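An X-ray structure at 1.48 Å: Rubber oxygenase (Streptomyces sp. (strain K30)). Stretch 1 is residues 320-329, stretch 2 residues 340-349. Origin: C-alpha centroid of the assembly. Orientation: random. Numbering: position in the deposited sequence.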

# COMPACT_ATOMS: atom_id res chain seq x y z
N ARG A 320 18.86 13.91 4.27
CA ARG A 320 17.80 14.13 5.25
C ARG A 320 16.96 15.42 4.98
O ARG A 320 15.75 15.38 5.09
N PRO A 321 17.62 16.53 4.60
CA PRO A 321 16.80 17.72 4.39
C PRO A 321 15.98 17.63 3.13
O PRO A 321 14.89 18.17 3.10
N LEU A 322 16.46 16.99 2.10
CA LEU A 322 15.64 16.80 0.87
C LEU A 322 14.47 15.89 1.17
O LEU A 322 13.30 16.13 0.71
N ILE A 323 14.68 14.83 1.92
CA ILE A 323 13.59 13.92 2.24
C ILE A 323 12.55 14.63 3.05
O ILE A 323 11.35 14.55 2.77
N GLY A 324 12.96 15.40 4.04
CA GLY A 324 12.07 16.10 4.86
C GLY A 324 11.27 17.12 4.11
O GLY A 324 10.06 17.23 4.32
N ALA A 325 11.95 17.90 3.29
CA ALA A 325 11.29 18.97 2.60
C ALA A 325 10.30 18.41 1.59
O ALA A 325 9.22 18.89 1.52
N PHE A 326 10.73 17.44 0.80
CA PHE A 326 9.84 16.87 -0.20
C PHE A 326 8.68 16.12 0.45
O PHE A 326 7.53 16.20 -0.02
N SER A 327 8.95 15.45 1.58
CA SER A 327 7.86 14.72 2.23
C SER A 327 6.84 15.68 2.89
O SER A 327 5.63 15.46 2.90
N ARG A 328 7.28 16.80 3.45
CA ARG A 328 6.41 17.78 3.98
C ARG A 328 5.61 18.42 2.89
O ARG A 328 4.43 18.68 3.07
N TYR A 329 6.21 18.68 1.74
CA TYR A 329 5.47 19.24 0.61
C TYR A 329 4.37 18.26 0.16
O TYR A 329 3.28 18.71 -0.20
N GLY A 340 6.51 14.40 12.84
CA GLY A 340 7.77 14.95 13.35
C GLY A 340 8.81 15.27 12.32
O GLY A 340 9.99 15.29 12.65
N LEU A 341 8.40 15.51 11.06
CA LEU A 341 9.39 15.85 10.03
C LEU A 341 9.88 17.27 10.28
O LEU A 341 9.07 18.20 10.35
N ALA A 342 11.20 17.41 10.40
CA ALA A 342 11.78 18.71 10.68
C ALA A 342 11.44 19.73 9.56
O ALA A 342 11.46 19.37 8.35
N LYS A 343 11.24 20.97 9.98
CA LYS A 343 10.93 22.05 9.05
C LYS A 343 12.11 22.42 8.16
O LYS A 343 13.25 22.52 8.61
N GLN A 344 11.83 22.57 6.86
CA GLN A 344 12.81 22.99 5.87
C GLN A 344 12.16 24.11 5.04
O GLN A 344 11.97 23.93 3.83
N PRO A 345 11.93 25.29 5.62
CA PRO A 345 11.16 26.31 4.91
C PRO A 345 11.77 26.81 3.64
O PRO A 345 11.00 26.98 2.66
N VAL A 346 13.05 26.95 3.54
CA VAL A 346 13.65 27.39 2.27
C VAL A 346 13.45 26.34 1.17
O VAL A 346 12.87 26.67 0.11
N LEU A 347 13.80 25.07 1.42
CA LEU A 347 13.61 24.08 0.42
C LEU A 347 12.15 23.83 0.17
O LEU A 347 11.79 23.63 -0.98
N GLU A 348 11.31 23.87 1.16
CA GLU A 348 9.87 23.66 0.90
C GLU A 348 9.27 24.74 0.01
O GLU A 348 8.44 24.45 -0.86
N ARG A 349 9.70 25.97 0.15
CA ARG A 349 9.21 27.05 -0.70
C ARG A 349 9.81 26.93 -2.12
O ARG A 349 9.06 27.16 -3.08

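Stretch 1 is one continuous helix; stretch 2 is a loop that leads into a second helix at Pro 345, and the two helix axes come within 8.7 Å of each other at an angle of 54°. The contact begins at Pro 321, whose CA-to-CB bond points sideways to stretch 2: its CB sits 3.6 Å from Gln 344 OE1 and 4.1 Å from Leu 347 CD1, and the compact apolar ring suits the contact with Leu 347. Leu 322 points away along CA-to-CB, yet its m,t rotamer brings the end of the chain back, and its CD2 lies 4.2 Å from CD2 of Leu 347, also m,t. Ile 323 turns its end away and makes no contact.

At Gly 324 the helix passes the loop without a side chain, although a CB would point toward stretch 2 and would find room there. Its neighbour Ala 325 points directly in, where the chains are close: the CA atoms of Ala 325 and Glu 348 are 5.2 Å apart. A methyl group suits so narrow a space, and Ala 325 CB packs 3.6 Å from Leu 347 CB and 3.7 Å from Gln 344 CB. Phe 326 faces away. Ser 327, in the m rotamer, donates a hydrogen bond through OG to Ile 323 O one turn back (2.7 Å between these atoms); the hydroxyl is satisfied within the helix, and Ser 327 CB lies 3.8 Å from Leu 341 CD1.

Arg 328 is the centre of the polar contact and has the largest covered area. Its m,t,p chain reaches inward, and its aliphatic part packs on Leu 341 (m,t), with CG 3.7 Å from Leu 341 CB. Beyond this, Arg 328 NH1 donates to Leu 341 O at 2.9 Å. A salt bridge joins Arg 328 NE to Glu 348 OE1 at 3.2 Å, while the hydrogen bond from Arg 328 NE to Glu 348 OE2, at 3.3 Å, is weak. Glu 348 starts out sideways, but its m,t chain swings the carboxylate nearer; the same OE1 accepts from the backbone N of Gln 344 at 2.8 Å, tying the salt bridge to the N-cap residue of its own helix. Water 1 closes a second route, accepting from Arg 328 NH2 at 2.8 Å and donating to Glu 348 OE2 at 2.5 Å. Lys 343 CG covers one face of the guanidinium, although Lys 343 NZ is a like charge 4.2 Å from Arg 328 NH2; both nitrogens have hydrogen-bond partners elsewhere in the structure.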

# COMPACT_ATOMS: atom_id res chain seq x y z
CB ARG A 320 18.37 14.12 6.70
CG ARG A 320 18.34 12.73 7.29
CD ARG A 320 18.90 12.69 8.73
NE ARG A 320 17.86 12.83 9.78
CZ ARG A 320 17.03 11.86 10.19
NH1 ARG A 320 17.11 10.61 9.70
NH2 ARG A 320 16.12 12.13 11.12
CB PRO A 321 17.82 18.85 4.30
CG PRO A 321 18.92 18.33 5.09
CD PRO A 321 19.04 16.89 4.71
CB LEU A 322 16.45 16.19 -0.30
CG LEU A 322 17.43 17.16 -0.93
CD1 LEU A 322 18.12 16.39 -2.08
CD2 LEU A 322 16.72 18.38 -1.44
CB ILE A 323 14.06 12.71 3.11
CG1 ILE A 323 14.98 11.83 2.31
CG2 ILE A 323 12.86 11.91 3.67
CD1 ILE A 323 15.88 10.95 3.18
CB ALA A 325 12.32 19.87 1.92
CB PHE A 326 10.59 15.99 -1.19
CG PHE A 326 9.75 15.62 -2.39
CD1 PHE A 326 9.47 16.59 -3.31
CD2 PHE A 326 9.24 14.39 -2.51
CE1 PHE A 326 8.71 16.33 -4.42
CE2 PHE A 326 8.37 14.12 -3.61
CZ PHE A 326 8.13 15.08 -4.47
CB SER A 327 8.42 13.77 3.24
OG SER A 327 9.25 12.85 2.59
CB ARG A 328 7.19 18.86 4.78
CG ARG A 328 7.69 18.32 6.09
CD ARG A 328 8.50 19.34 6.87
NE ARG A 328 7.64 20.40 7.23
CZ ARG A 328 6.77 20.42 8.25
NH1 ARG A 328 6.79 19.51 9.18
NH2 ARG A 328 5.92 21.41 8.34
CB TYR A 329 6.49 19.45 -0.50
CG TYR A 329 5.87 19.80 -1.84
CD1 TYR A 329 5.22 20.97 -2.02
CD2 TYR A 329 6.00 18.94 -2.91
CE1 TYR A 329 4.63 21.25 -3.24
CE2 TYR A 329 5.50 19.23 -4.14
CZ TYR A 329 4.84 20.36 -4.31
OH TYR A 329 4.29 20.64 -5.56
CB LEU A 341 8.78 15.79 8.61
CG LEU A 341 8.27 14.42 8.27
CD1 LEU A 341 7.64 14.52 6.88
CD2 LEU A 341 9.34 13.35 8.36
CB ALA A 342 13.28 18.60 10.84
CB LYS A 343 10.45 23.26 9.81
CG LYS A 343 9.03 23.04 10.37
CD LYS A 343 8.35 24.33 10.75
CE LYS A 343 6.89 23.99 11.04
NZ LYS A 343 6.76 22.96 12.11
CB GLN A 344 13.15 21.80 4.93
CG GLN A 344 13.91 20.67 5.59
CD GLN A 344 15.31 20.98 6.18
OE1 GLN A 344 15.78 20.15 6.94
NE2 GLN A 344 16.02 22.04 5.75
CB PRO A 345 11.00 27.46 5.90
CG PRO A 345 11.92 27.18 7.00
CD PRO A 345 12.20 25.68 7.02
CB VAL A 346 15.12 27.72 2.41
CG1 VAL A 346 15.88 27.81 1.05
CG2 VAL A 346 15.26 29.02 3.19
CB LEU A 347 14.24 22.76 0.86
CG LEU A 347 15.77 22.68 0.73
CD1 LEU A 347 16.28 21.46 1.53
CD2 LEU A 347 16.20 22.53 -0.74
CB GLU A 348 9.11 23.61 2.19
CG GLU A 348 9.30 22.34 3.03
CD GLU A 348 8.67 22.44 4.45
OE1 GLU A 348 9.35 22.53 5.52
OE2 GLU A 348 7.39 22.38 4.56
CB ARG A 349 9.60 28.41 -0.10
CG ARG A 349 9.05 29.57 -0.93
CD ARG A 349 9.21 30.88 -0.14
NE ARG A 349 8.33 30.85 1.04
CZ ARG A 349 8.02 31.91 1.81
NH1 ARG A 349 7.20 31.77 2.85
NH2 ARG A 349 8.51 33.12 1.56
O HOH W 1 5.50 23.10 6.09